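Local coordinates for beta-glucosidase (Saccharopolyspora erythraea D, PDB 5M6G), which probably hydrolyses terminal, non-reducing beta-D-glucosyl residues, releasing beta-D-glucose, as a member of glycosyl hydrolase family 3, at residues D310-D315 / M340-H345; E461-L466 / E565-A570; G153-V158 / S205-A210; T165-A170 / R390-T395; G541-I546 / M585-S590. One frame throughout, in Å; residues are numbered along the deposited sequence.

In the fold
Contacts 1 and 3 lie within the family 3 N-terminal domain, contacts 2 and 5 within the C-terminal domain. Contact 4 ties a helix of the N-terminal domain to the loop leading into helix 399-412. Contacts 3 and 4 draw on opposite ends of helix 155-170. The more buried pair, 2 and 5, pack mainly through apolar groups with one direct hydrogen bond each, that of contact 5 weak; contacts 1, 3 and 4 are partly buried. Contact 1, at the sorbitol pocket, is the richest in charge, with two salt bridges, whereas contact 3 has a single serine bond and contact 4 carries magnesium on a glutamate. Contacts 1 and 2 sit about 37 Å apart, centre to centre.

Contact 1 of 5, residues D310-D315 / M340-H345; sequences DYDAID and MMSSRH. With MG (magnesium ion), chain B; SOR (sorbitol), chain L.
At the wall of the sorbitol pocket, which Tyr311 and Met340 help to line, Tyr311 and Asp312, in the loop after strand 306-308, meet Met340, Ser342 and Arg344, on and just beyond strand 339-341. The backbones are tied by Asp312 N to Met340 O, 3.0 Å. Asp312 is then held at both carboxylate oxygens: OD1 accepts from Ser342 N at 2.8 Å, while OD2 accepts from Ser342 OG on its syn lone pair at 2.5 Å. Arg344 NH1 adds a weak, bent bond to the same OD1. The other terminal nitrogen, Arg344 NH2, meets Asp315 OD2 tip to tip at 2.8 Å, nearly straight (168°) and in the guanidinium plane, with the carboxylate turned 83° against it. Asp322 is a second salt-bridge partner of NH2, so three acidic residues share this one cation, which probably eases their mutual repulsion. Toward the pocket, Met340 SD lies at the edge of the Tyr311 ring, 5.2 Å from its centroid. Tyr311 OH comes 3.1 Å from Ser342 CB. Asp310 OD1 accepts from sorbitol O3 at 2.5 Å and also from Tyr311 N. Asp315 O binds magnesium together with Asp318, Gln320, Asp322 and Glu327. The salt-bridge network thus lies between the ligand pocket, lined by the adjoining Asp310 and Tyr311, and a metal-binding loop at the C-terminal ends of strands in a TIM-barrel domain.

Contact 2 of 5, residues E461-L466 / E565-A570; sequences EGTTIL and EGQGVA. With MG (magnesium ion), chain G.
Just past a magnesium site, where two helices begin, Thr463 forms a single beta bridge with Glu565 and accepts from the next residue, Gly566 N to Thr463 O at 2.8 Å. Gly566 lies so close under the 463-465 backbone that a side chain on it would clash. Beyond it, Ile465 and Val569 mesh by their branches: CG1 of Ile465 lies 4.0 Å from Val569 CG2, and Ile465 CG2 faces Val569 CG1. On the other flank Gln567 crosses Thr463 at about a right angle, its OE1 3.2 Å from Thr463 CB, while its NE2 donates to Glu565 OE1 at 3.0 Å and fixes the amide. A water bridges Ile465 O, Gly566 O and Ala570 N. Gly462 O binds the magnesium ion at 2.2 Å; five waters complete its shell. Glu565 OE2 makes a salt bridge to Arg402 of helix 399-412. The starts of helices 465-472 and 567-573 are thus joined beside helix 399-412, against which Val569 also packs.

Contact 3 of 5, residues G153-V158 / S205-A210; sequences GNPDLV and SAMTSA
Val158 and Ser209 meet where the start of helix 155-170 packs on the turn joining helices 201-206 and 209-215. Val158 CG1, anti to the backbone N (chi1 162°), lies against Ala210 CB at 3.7 Å and beside Met207 O. Its other branch, CG2, points to Met207 SD; the two side chains cross at about a right angle, though Met207 was modelled in two conformers, so this touch is less certain. Pro155 lies with CB 3.6 Å from Ala206 O and CG toward Ala206 CB. Ser209 OG donates to Pro155 O at 2.7 Å, coming in from the side of the carbonyl (C=O...OG angle 122°) and tilted 28° from its plane. An alanine in place of Ser209 would probably leave Pro155 O without this donor, and the helix start held to the turn by apolar packing alone. Asn154 caps that start through OD1 to Leu157 N, its amide nitrogen bonded to Glu411. The chemistry is thus mostly apolar, with one directional bond between the helix start and the turn.

Contact 4 of 5, residues T165-A170 / R390-T395; sequences TAEEVA and RDLLPT. With MG (magnesium ion), chain E.
Glu168 OE2 approaches Thr395 O to 3.2 Å, two acceptors side by side, and the oxygen is kept there by donors from His401 ND1, Thr141 OG1 and Gly397 N. Those three grips probably offset the repulsion between carboxylate and carbonyl. The Glu168 chain runs extended beyond CG, crossing Thr395 obliquely, with CG 4.1 Å from Thr395 OG1. That hydroxyl is turned back on its own 3-10 segment: with OG1 between the backbone N and the carbonyl carbon (chi1 73°), it donates in plane to Leu392 O at 2.8 Å, which also accepts from Thr395 N. Thr395 OG1 also lies 4.0 Å from Glu167 CB. Leu392 lays CD1 on the helix, 3.9 Å from Ala170 CB and equally near Glu167 O. Glu167 OE1 binds magnesium at 1.9 Å, with four waters and His401 NE2 in the shell; the ion lies 3.4 Å from the second oxygen, Glu167 OE2. Glu168 thus acts as a second-shell residue, holding the far nitrogen of the metal-bound imidazole. An alanine at Glu168 would probably leave His401 ND1 without its acceptor and the imidazole freer to turn away from magnesium. The last turns of helix 155-170 are in this way packed against the 3-10 segment that precedes helix 399-412, whose His401 shares the ion, while Arg390 reaches Asp106 and Asp109 of helix 101-116.

Contact 5 of 5, residues G541-I546 / M585-S590; sequences GRPLDI and MTWMRS
Pro543 is the bump of this contact, seated in a hollow formed by Trp587, Met585, Thr586 and Met588. Its CB stands over one face of the indole, 3.6 Å from Trp587 CD2, and its CA sits almost squarely over the six-membered ring, 3.7 Å from the centroid and 5° off the normal, a CH-pi contact. Pro543 CG nests between Met585 CB and Thr586 O, and Met588 closes the hollow with its methyl: CE lies 3.7 Å from Pro543 O, a buried carbonyl that has no polar partner in the model. Met588 SD rests on Asp545 CB. Trp587 NE1 makes a weak, bent bond (127°) to Leu544 O at 2.8 Å. Ile546 crosses the indole at about a right angle, with CD1 3.7 Å from Trp587 CZ2. A water is held by Asp545 OD1, Ile546 N and Met588 O. The indole also meets Phe606 edge-to-face and touches Ala558 and Trp560 of strand 555-560. Proline laid on a tryptophan face is a familiar CH-pi motif; here it joins two loops of the family 3 C-terminal domain beside its mixed sheet.

Contact 1 of 5, residues D310-D315 / M340-H345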
# COMPACT_ATOMS: atom_id res chain seq x y z
N ASP A 310 9.93 4.18 -9.49
CA ASP A 310 10.00 3.14 -8.47
C ASP A 310 11.47 2.91 -8.10
O ASP A 310 12.39 3.50 -8.68
CB ASP A 310 9.32 1.85 -8.94
CG ASP A 310 8.75 1.02 -7.78
OD1 ASP A 310 9.29 1.09 -6.64
OD2 ASP A 310 7.75 0.29 -8.01
N TYR A 311 11.68 2.02 -7.13
CA TYR A 311 12.94 1.89 -6.41
C TYR A 311 13.98 1.21 -7.30
O TYR A 311 13.79 0.05 -7.69
CB TYR A 311 12.67 1.09 -5.14
CG TYR A 311 13.77 0.96 -4.13
CD1 TYR A 311 14.64 -0.14 -4.14
CD2 TYR A 311 13.91 1.88 -3.09
CE1 TYR A 311 15.62 -0.28 -3.16
CE2 TYR A 311 14.89 1.75 -2.12
CZ TYR A 311 15.74 0.67 -2.16
OH TYR A 311 16.71 0.54 -1.18
N ASP A 312 15.07 1.92 -7.60
CA ASP A 312 16.10 1.45 -8.54
C ASP A 312 15.46 0.96 -9.84
O ASP A 312 15.90 -0.01 -10.45
CB ASP A 312 16.97 0.35 -7.93
CG ASP A 312 17.88 0.86 -6.82
OD1 ASP A 312 18.14 2.08 -6.76
OD2 ASP A 312 18.32 0.04 -5.98
N ALA A 313 14.41 1.66 -10.28
CA ALA A 313 13.67 1.21 -11.46
C ALA A 313 14.43 1.47 -12.75
O ALA A 313 14.29 0.69 -13.71
CB ALA A 313 12.31 1.91 -11.52
N ILE A 314 15.20 2.56 -12.83
CA ILE A 314 15.94 2.82 -14.07
C ILE A 314 17.02 1.76 -14.27
O ILE A 314 17.38 1.45 -15.41
CB ILE A 314 16.54 4.24 -14.09
CG1 ILE A 314 17.61 4.41 -13.01
CG2 ILE A 314 15.45 5.29 -13.93
CD1 ILE A 314 18.40 5.69 -13.16
N ASP A 315 17.54 1.20 -13.17
CA ASP A 315 18.52 0.12 -13.26
C ASP A 315 18.01 -1.05 -14.08
O ASP A 315 18.79 -1.75 -14.72
CB ASP A 315 18.88 -0.39 -11.87
CG ASP A 315 19.27 0.71 -10.92
OD1 ASP A 315 18.79 1.85 -11.08
OD2 ASP A 315 20.05 0.40 -9.99
N MET A 340 14.03 7.47 -7.50
CA MET A 340 14.14 6.77 -6.23
C MET A 340 15.25 5.74 -6.34
O MET A 340 15.18 4.85 -7.20
CB MET A 340 12.81 6.11 -5.88
CG MET A 340 12.78 5.41 -4.53
SD MET A 340 11.27 4.41 -4.38
CE MET A 340 10.01 5.66 -4.51
N MET A 341 16.27 5.85 -5.50
CA MET A 341 17.44 4.99 -5.63
C MET A 341 17.92 4.53 -4.25
O MET A 341 17.80 5.26 -3.26
CB MET A 341 18.56 5.70 -6.39
CG MET A 341 19.09 6.97 -5.71
SD MET A 341 20.11 7.90 -6.88
CE MET A 341 18.86 8.56 -8.00
N SER A 342 18.47 3.31 -4.22
CA SER A 342 18.97 2.72 -2.98
C SER A 342 20.34 3.24 -2.59
O SER A 342 20.74 3.09 -1.43
CB SER A 342 19.03 1.19 -3.10
OG SER A 342 19.91 0.79 -4.14
N SER A 343 21.07 3.82 -3.55
CA SER A 343 22.42 4.32 -3.37
C SER A 343 22.85 4.94 -4.68
O SER A 343 22.04 5.04 -5.62
CB SER A 343 23.38 3.21 -2.97
OG SER A 343 23.45 2.23 -4.00
N ARG A 344 24.12 5.35 -4.77
CA ARG A 344 24.72 5.86 -6.01
C ARG A 344 24.17 7.23 -6.42
O ARG A 344 24.14 7.56 -7.61
CB ARG A 344 24.56 4.86 -7.16
CG ARG A 344 25.40 3.60 -7.03
CD ARG A 344 24.67 2.41 -7.64
NE ARG A 344 23.39 2.18 -6.96
CZ ARG A 344 22.28 1.77 -7.58
NH1 ARG A 344 21.16 1.60 -6.89
NH2 ARG A 344 22.31 1.55 -8.89
N HIS A 345 23.75 8.05 -5.45
CA HIS A 345 23.21 9.37 -5.76
C HIS A 345 24.23 10.25 -6.47
O HIS A 345 23.89 10.99 -7.40
CB HIS A 345 22.73 10.05 -4.48
CG HIS A 345 23.68 9.89 -3.33
ND1 HIS A 345 23.81 8.71 -2.63
CD2 HIS A 345 24.54 10.77 -2.76
CE1 HIS A 345 24.72 8.86 -1.69
NE2 HIS A 345 25.18 10.10 -1.74
MG MG B . 20.78 -1.52 -15.84
C1 SOR L . 6.31 0.40 -4.40
C2 SOR L . 7.02 0.87 -3.14
C3 SOR L . 8.49 0.50 -3.24
C4 SOR L . 9.18 0.61 -1.88
C5 SOR L . 10.45 -0.24 -1.78
C6 SOR L . 10.84 -0.33 -0.31
O1 SOR L . 4.93 0.21 -4.15
O2 SOR L . 6.87 2.27 -3.00
O3 SOR L . 9.10 1.37 -4.16
O4 SOR L . 9.50 1.97 -1.62
O5 SOR L . 10.27 -1.54 -2.33
O6 SOR L . 11.74 -1.40 -0.11
O HOH W 1 15.04 4.64 -10.68
O HOH W 2 23.01 -1.88 -16.02

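Contact 2 of 5, residues E461-L466 / E565-A570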
# COMPACT_ATOMS: atom_id res chain seq x y z
N GLU A 461 1.80 -3.66 18.04
CA GLU A 461 0.70 -3.64 18.99
C GLU A 461 -0.63 -3.88 18.29
O GLU A 461 -0.91 -3.29 17.24
CB GLU A 461 0.68 -2.32 19.76
CG GLU A 461 1.95 -2.11 20.57
CD GLU A 461 2.01 -0.75 21.27
OE1 GLU A 461 1.38 0.21 20.77
OE2 GLU A 461 2.69 -0.65 22.31
N GLY A 462 -1.43 -4.78 18.85
CA GLY A 462 -2.72 -5.07 18.27
C GLY A 462 -3.36 -6.22 19.02
O GLY A 462 -2.92 -6.62 20.10
N THR A 463 -4.44 -6.71 18.43
CA THR A 463 -5.24 -7.78 19.00
C THR A 463 -5.39 -8.88 17.97
O THR A 463 -5.79 -8.61 16.83
CB THR A 463 -6.63 -7.26 19.41
OG1 THR A 463 -6.49 -6.21 20.39
CG2 THR A 463 -7.50 -8.40 19.95
N THR A 464 -5.07 -10.12 18.35
CA THR A 464 -5.19 -11.23 17.40
C THR A 464 -6.65 -11.65 17.26
O THR A 464 -7.53 -11.26 18.04
CB THR A 464 -4.33 -12.43 17.81
OG1 THR A 464 -4.89 -13.10 18.95
CG2 THR A 464 -2.91 -11.98 18.14
N ILE A 465 -6.91 -12.44 16.22
CA ILE A 465 -8.27 -12.92 15.98
C ILE A 465 -8.73 -13.81 17.14
O ILE A 465 -9.87 -13.71 17.59
CB ILE A 465 -8.33 -13.65 14.62
CG1 ILE A 465 -8.06 -12.64 13.49
CG2 ILE A 465 -9.66 -14.36 14.45
CD1 ILE A 465 -7.88 -13.25 12.10
N LEU A 466 -7.83 -14.65 17.65
CA LEU A 466 -8.14 -15.50 18.80
C LEU A 466 -8.45 -14.67 20.04
O LEU A 466 -9.34 -15.01 20.83
CB LEU A 466 -6.97 -16.44 19.09
CG LEU A 466 -7.06 -17.22 20.41
CD1 LEU A 466 -8.23 -18.23 20.37
CD2 LEU A 466 -5.74 -17.92 20.73
N GLU A 565 -6.23 -4.76 14.27
CA GLU A 565 -7.44 -4.86 15.09
C GLU A 565 -8.21 -6.14 14.76
O GLU A 565 -9.29 -6.13 14.19
CB GLU A 565 -8.29 -3.61 14.91
CG GLU A 565 -7.52 -2.31 15.17
CD GLU A 565 -6.64 -2.38 16.42
OE1 GLU A 565 -7.15 -2.78 17.49
OE2 GLU A 565 -5.45 -2.04 16.34
N GLY A 566 -7.63 -7.27 15.20
CA GLY A 566 -8.23 -8.56 14.90
C GLY A 566 -9.62 -8.76 15.49
O GLY A 566 -10.38 -9.61 15.00
N GLN A 567 -9.97 -7.98 16.52
CA GLN A 567 -11.27 -8.13 17.16
C GLN A 567 -12.43 -7.83 16.20
O GLN A 567 -13.55 -8.29 16.44
CB GLN A 567 -11.34 -7.25 18.41
CG GLN A 567 -11.32 -5.76 18.15
CD GLN A 567 -9.92 -5.12 18.04
OE1 GLN A 567 -8.92 -5.77 17.74
NE2 GLN A 567 -9.86 -3.81 18.31
N GLY A 568 -12.19 -7.10 15.11
CA GLY A 568 -13.25 -6.89 14.14
C GLY A 568 -13.71 -8.16 13.45
O GLY A 568 -14.85 -8.23 12.97
N VAL A 569 -12.85 -9.18 13.41
CA VAL A 569 -13.26 -10.47 12.87
C VAL A 569 -14.29 -11.12 13.78
O VAL A 569 -15.33 -11.62 13.31
CB VAL A 569 -12.04 -11.38 12.67
CG1 VAL A 569 -12.48 -12.74 12.13
CG2 VAL A 569 -11.04 -10.72 11.71
N ALA A 570 -14.02 -11.14 15.09
CA ALA A 570 -14.98 -11.69 16.04
C ALA A 570 -16.28 -10.91 16.02
O ALA A 570 -17.34 -11.48 16.25
CB ALA A 570 -14.39 -11.69 17.45
MG MG G . -1.24 -7.52 21.12
O HOH W 3 -0.58 -5.46 21.63
O HOH W 4 -5.74 -3.80 19.44
O HOH W 5 -11.44 -11.60 16.51
O HOH W 6 0.39 -8.47 22.15
O HOH W 7 0.38 -7.40 19.45
O HOH W 8 -2.55 -7.50 22.75
O HOH W 9 -1.80 -9.37 20.49

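Contact 3 of 5, residues G153-V158 / S205-A210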
# COMPACT_ATOMS: atom_id res chain seq x y z
N GLY A 153 -16.68 -1.80 0.14
CA GLY A 153 -17.48 -0.95 -0.71
C GLY A 153 -17.78 0.42 -0.13
O GLY A 153 -18.79 1.03 -0.47
N ASN A 154 -16.90 0.93 0.74
CA ASN A 154 -17.16 2.13 1.53
C ASN A 154 -16.05 3.16 1.31
O ASN A 154 -15.06 3.19 2.06
CB ASN A 154 -17.27 1.76 3.01
CG ASN A 154 -17.70 2.92 3.88
OD1 ASN A 154 -17.69 4.07 3.45
ND2 ASN A 154 -18.08 2.61 5.12
N PRO A 155 -16.17 4.02 0.29
CA PRO A 155 -15.11 5.01 0.03
C PRO A 155 -14.95 6.03 1.14
O PRO A 155 -13.83 6.54 1.35
CB PRO A 155 -15.57 5.69 -1.27
CG PRO A 155 -16.60 4.77 -1.87
CD PRO A 155 -17.23 4.04 -0.73
N ASP A 156 -16.02 6.38 1.83
CA ASP A 156 -15.89 7.35 2.91
C ASP A 156 -15.01 6.80 4.02
O ASP A 156 -14.18 7.52 4.59
CB ASP A 156 -17.28 7.72 3.44
CG ASP A 156 -17.24 8.93 4.32
OD1 ASP A 156 -17.02 10.04 3.78
OD2 ASP A 156 -17.42 8.78 5.54
N LEU A 157 -15.17 5.51 4.33
CA LEU A 157 -14.31 4.85 5.32
C LEU A 157 -12.85 4.87 4.89
O LEU A 157 -11.96 5.10 5.72
CB LEU A 157 -14.77 3.41 5.52
CG LEU A 157 -13.93 2.53 6.44
CD1 LEU A 157 -14.13 2.98 7.88
CD2 LEU A 157 -14.31 1.05 6.25
N VAL A 158 -12.58 4.61 3.62
CA VAL A 158 -11.20 4.61 3.13
C VAL A 158 -10.62 6.02 3.23
O VAL A 158 -9.45 6.20 3.59
CB VAL A 158 -11.16 4.05 1.69
CG1 VAL A 158 -9.85 4.42 0.96
CG2 VAL A 158 -11.37 2.53 1.73
N SER A 205 -11.06 3.17 -8.64
CA SER A 205 -11.41 4.57 -8.84
C SER A 205 -12.18 5.13 -7.65
O SER A 205 -11.89 6.24 -7.17
CB SER A 205 -12.21 4.74 -10.13
OG SER A 205 -11.43 4.43 -11.26
N ALA A 206 -13.17 4.38 -7.16
CA ALA A 206 -13.93 4.85 -6.01
C ALA A 206 -13.04 5.01 -4.79
O ALA A 206 -13.23 5.93 -3.99
CB ALA A 206 -15.08 3.89 -5.72
N MET A 207 -12.05 4.14 -4.63
CA MET A 207 -11.24 4.16 -3.43
C MET A 207 -10.06 5.13 -3.53
O MET A 207 -9.25 5.20 -2.60
CB MET A 207 -10.75 2.76 -3.07
CG MET A 207 -11.90 1.77 -2.84
SD MET A 207 -13.06 2.37 -1.59
CE MET A 207 -13.91 0.82 -1.21
N THR A 208 -9.95 5.89 -4.62
CA THR A 208 -8.99 6.98 -4.61
C THR A 208 -9.39 8.07 -3.63
O THR A 208 -8.63 9.03 -3.44
CB THR A 208 -8.82 7.58 -6.03
OG1 THR A 208 -10.06 8.18 -6.45
CG2 THR A 208 -8.41 6.51 -7.02
N SER A 209 -10.55 7.94 -2.99
CA SER A 209 -10.86 8.75 -1.82
C SER A 209 -9.75 8.67 -0.77
O SER A 209 -9.64 9.57 0.07
CB SER A 209 -12.20 8.30 -1.23
OG SER A 209 -12.08 7.02 -0.65
N ALA A 210 -8.92 7.62 -0.80
CA ALA A 210 -7.74 7.59 0.06
C ALA A 210 -6.86 8.82 -0.16
O ALA A 210 -6.24 9.32 0.79
CB ALA A 210 -6.93 6.32 -0.21

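Contact 4 of 5, residues T165-A170 / R390-T395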
# COMPACT_ATOMS: atom_id res chain seq x y z
N THR A 165 -4.23 7.89 8.81
CA THR A 165 -2.87 7.55 8.40
C THR A 165 -2.02 8.80 8.29
O THR A 165 -0.89 8.85 8.79
CB THR A 165 -2.90 6.79 7.07
OG1 THR A 165 -3.58 5.54 7.26
CG2 THR A 165 -1.49 6.51 6.58
N ALA A 166 -2.56 9.84 7.65
CA ALA A 166 -1.79 11.06 7.44
C ALA A 166 -1.39 11.69 8.78
O ALA A 166 -0.26 12.18 8.93
CB ALA A 166 -2.59 12.05 6.59
N GLU A 167 -2.29 11.65 9.77
CA GLU A 167 -1.94 12.16 11.09
C GLU A 167 -0.76 11.40 11.68
O GLU A 167 0.16 12.02 12.24
CB GLU A 167 -3.13 12.08 12.03
CG GLU A 167 -4.09 13.23 11.91
CD GLU A 167 -5.16 13.15 12.97
OE1 GLU A 167 -5.65 12.03 13.23
OE2 GLU A 167 -5.49 14.20 13.56
N GLU A 168 -0.76 10.07 11.57
CA GLU A 168 0.30 9.30 12.20
C GLU A 168 1.62 9.47 11.46
O GLU A 168 2.69 9.42 12.08
CB GLU A 168 -0.11 7.82 12.30
CG GLU A 168 -1.38 7.66 13.10
CD GLU A 168 -1.60 6.26 13.65
OE1 GLU A 168 -0.71 5.41 13.53
OE2 GLU A 168 -2.69 6.03 14.21
N VAL A 169 1.56 9.70 10.15
CA VAL A 169 2.76 9.97 9.37
C VAL A 169 3.29 11.36 9.69
O VAL A 169 4.48 11.55 9.93
CB VAL A 169 2.47 9.78 7.86
CG1 VAL A 169 3.64 10.31 7.01
CG2 VAL A 169 2.20 8.32 7.57
N ALA A 170 2.39 12.35 9.72
CA ALA A 170 2.83 13.72 9.97
C ALA A 170 3.42 13.87 11.36
O ALA A 170 4.27 14.75 11.58
CB ALA A 170 1.66 14.69 9.77
N ARG A 390 5.19 17.34 16.41
CA ARG A 390 5.14 16.38 17.51
C ARG A 390 3.86 16.46 18.32
O ARG A 390 3.59 15.53 19.09
CB ARG A 390 6.37 16.57 18.39
CG ARG A 390 7.60 16.17 17.62
CD ARG A 390 8.84 16.52 18.35
NE ARG A 390 10.00 16.35 17.48
CZ ARG A 390 10.85 15.34 17.58
NH1 ARG A 390 10.67 14.41 18.51
NH2 ARG A 390 11.88 15.28 16.76
N ASP A 391 3.06 17.52 18.17
CA ASP A 391 1.74 17.53 18.80
C ASP A 391 0.87 16.36 18.35
O ASP A 391 -0.11 16.04 19.03
CB ASP A 391 0.99 18.83 18.47
CG ASP A 391 1.57 20.03 19.18
OD1 ASP A 391 2.28 19.84 20.19
OD2 ASP A 391 1.28 21.16 18.73
N LEU A 392 1.20 15.73 17.22
CA LEU A 392 0.41 14.64 16.68
C LEU A 392 0.89 13.26 17.12
O LEU A 392 0.21 12.27 16.83
CB LEU A 392 0.40 14.71 15.14
CG LEU A 392 -0.33 15.90 14.52
CD1 LEU A 392 -0.18 15.88 13.00
CD2 LEU A 392 -1.80 15.91 14.91
N LEU A 393 2.04 13.18 17.79
CA LEU A 393 2.52 11.88 18.26
C LEU A 393 1.52 11.14 19.13
O LEU A 393 1.47 9.90 19.04
CB LEU A 393 3.86 12.06 18.99
CG LEU A 393 5.08 12.32 18.10
CD1 LEU A 393 6.28 12.81 18.91
CD2 LEU A 393 5.43 11.07 17.29
N PRO A 394 0.71 11.79 19.98
CA PRO A 394 -0.29 11.01 20.75
C PRO A 394 -1.35 10.33 19.89
O PRO A 394 -2.03 9.42 20.39
CB PRO A 394 -0.92 12.07 21.68
CG PRO A 394 0.13 13.11 21.82
CD PRO A 394 0.78 13.18 20.46
N THR A 395 -1.52 10.73 18.62
CA THR A 395 -2.50 10.04 17.80
C THR A 395 -2.02 8.70 17.30
O THR A 395 -2.83 7.91 16.82
CB THR A 395 -2.91 10.89 16.58
OG1 THR A 395 -1.85 10.90 15.61
CG2 THR A 395 -3.24 12.31 16.99
MG MG E . -7.17 11.32 14.21
O HOH W 10 -8.38 13.26 14.03
O HOH W 11 -6.78 11.70 16.07
O HOH W 12 -9.07 10.42 14.53
O HOH W 13 -7.97 10.91 12.17

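Contact 5 of 5, residues G541-I546 / M585-S590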
# COMPACT_ATOMS: atom_id res chain seq x y z
N GLY A 541 -4.21 -12.65 1.11
CA GLY A 541 -4.19 -11.46 0.28
C GLY A 541 -5.00 -11.54 -0.99
O GLY A 541 -4.96 -10.60 -1.81
N ARG A 542 -5.78 -12.59 -1.19
CA ARG A 542 -6.39 -12.85 -2.48
C ARG A 542 -7.32 -14.05 -2.32
O ARG A 542 -7.21 -14.78 -1.33
CB ARG A 542 -5.33 -13.16 -3.52
CG ARG A 542 -4.36 -14.24 -3.04
CD ARG A 542 -3.19 -14.42 -3.99
NE ARG A 542 -1.98 -14.70 -3.24
CZ ARG A 542 -0.75 -14.67 -3.74
NH1 ARG A 542 -0.55 -14.37 -5.04
NH2 ARG A 542 0.29 -14.90 -2.95
N PRO A 543 -8.21 -14.31 -3.27
CA PRO A 543 -8.90 -15.60 -3.29
C PRO A 543 -7.89 -16.74 -3.27
O PRO A 543 -6.79 -16.62 -3.81
CB PRO A 543 -9.69 -15.57 -4.60
CG PRO A 543 -9.89 -14.10 -4.88
CD PRO A 543 -8.61 -13.45 -4.41
N LEU A 544 -8.26 -17.83 -2.60
CA LEU A 544 -7.47 -19.05 -2.58
C LEU A 544 -8.29 -20.17 -3.22
O LEU A 544 -9.52 -20.14 -3.21
CB LEU A 544 -7.07 -19.45 -1.15
CG LEU A 544 -6.21 -18.45 -0.39
CD1 LEU A 544 -5.86 -19.03 1.00
CD2 LEU A 544 -4.94 -18.07 -1.17
N ASP A 545 -7.59 -21.17 -3.75
CA ASP A 545 -8.22 -22.25 -4.52
C ASP A 545 -8.79 -23.28 -3.55
O ASP A 545 -8.07 -24.15 -3.05
CB ASP A 545 -7.19 -22.86 -5.46
CG ASP A 545 -7.82 -23.76 -6.51
OD1 ASP A 545 -9.07 -23.84 -6.59
OD2 ASP A 545 -7.04 -24.38 -7.27
N ILE A 546 -10.09 -23.18 -3.27
CA ILE A 546 -10.74 -23.96 -2.22
C ILE A 546 -11.96 -24.71 -2.71
O ILE A 546 -12.67 -25.32 -1.90
CB ILE A 546 -11.15 -23.05 -1.04
CG1 ILE A 546 -12.11 -21.98 -1.58
CG2 ILE A 546 -9.93 -22.46 -0.36
CD1 ILE A 546 -12.72 -21.15 -0.56
N MET A 585 -12.78 -9.20 -5.87
CA MET A 585 -12.22 -10.01 -6.94
C MET A 585 -13.15 -11.20 -7.17
O MET A 585 -13.79 -11.69 -6.23
CB MET A 585 -10.80 -10.55 -6.62
CG MET A 585 -9.62 -9.58 -6.82
SD MET A 585 -9.67 -8.22 -5.64
CE MET A 585 -8.04 -7.47 -5.77
N THR A 586 -13.22 -11.66 -8.41
CA THR A 586 -13.94 -12.88 -8.73
C THR A 586 -13.19 -14.09 -8.17
O THR A 586 -11.97 -14.19 -8.31
CB THR A 586 -14.10 -13.00 -10.25
OG1 THR A 586 -14.92 -11.92 -10.73
CG2 THR A 586 -14.75 -14.30 -10.63
N TRP A 587 -13.92 -15.01 -7.54
CA TRP A 587 -13.29 -16.13 -6.83
C TRP A 587 -13.30 -17.38 -7.70
O TRP A 587 -14.37 -17.88 -8.06
CB TRP A 587 -14.01 -16.39 -5.51
CG TRP A 587 -13.20 -17.19 -4.53
CD1 TRP A 587 -12.73 -18.46 -4.70
CD2 TRP A 587 -12.78 -16.78 -3.22
NE1 TRP A 587 -12.04 -18.87 -3.57
CE2 TRP A 587 -12.05 -17.84 -2.66
CE3 TRP A 587 -12.95 -15.60 -2.48
CZ2 TRP A 587 -11.49 -17.77 -1.39
CZ3 TRP A 587 -12.38 -15.54 -1.21
CH2 TRP A 587 -11.67 -16.61 -0.68
N MET A 588 -12.11 -17.92 -7.97
CA MET A 588 -11.95 -19.00 -8.94
C MET A 588 -12.62 -20.31 -8.49
O MET A 588 -12.65 -20.65 -7.31
CB MET A 588 -10.45 -19.27 -9.15
CG MET A 588 -9.79 -19.97 -7.95
SD MET A 588 -8.00 -19.95 -7.93
CE MET A 588 -7.68 -18.52 -6.89
N ARG A 589 -13.17 -21.05 -9.48
CA ARG A 589 -13.48 -22.46 -9.27
C ARG A 589 -12.22 -23.31 -9.33
O ARG A 589 -12.17 -24.40 -8.76
CB ARG A 589 -14.46 -22.99 -10.33
CG ARG A 589 -15.90 -22.63 -10.12
CD ARG A 589 -16.81 -23.39 -11.09
NE ARG A 589 -18.15 -22.83 -11.06
CZ ARG A 589 -19.04 -23.07 -10.11
NH1 ARG A 589 -18.74 -23.89 -9.10
NH2 ARG A 589 -20.23 -22.49 -10.16
N SER A 590 -11.21 -22.81 -10.04
CA SER A 590 -10.00 -23.57 -10.30
C SER A 590 -8.88 -22.59 -10.60
O SER A 590 -9.11 -21.58 -11.27
CB SER A 590 -10.20 -24.54 -11.47
OG SER A 590 -8.96 -24.99 -11.96
O HOH W 14 -11.22 -22.55 -5.77
O HOH W 15 -7.55 -26.01 -9.08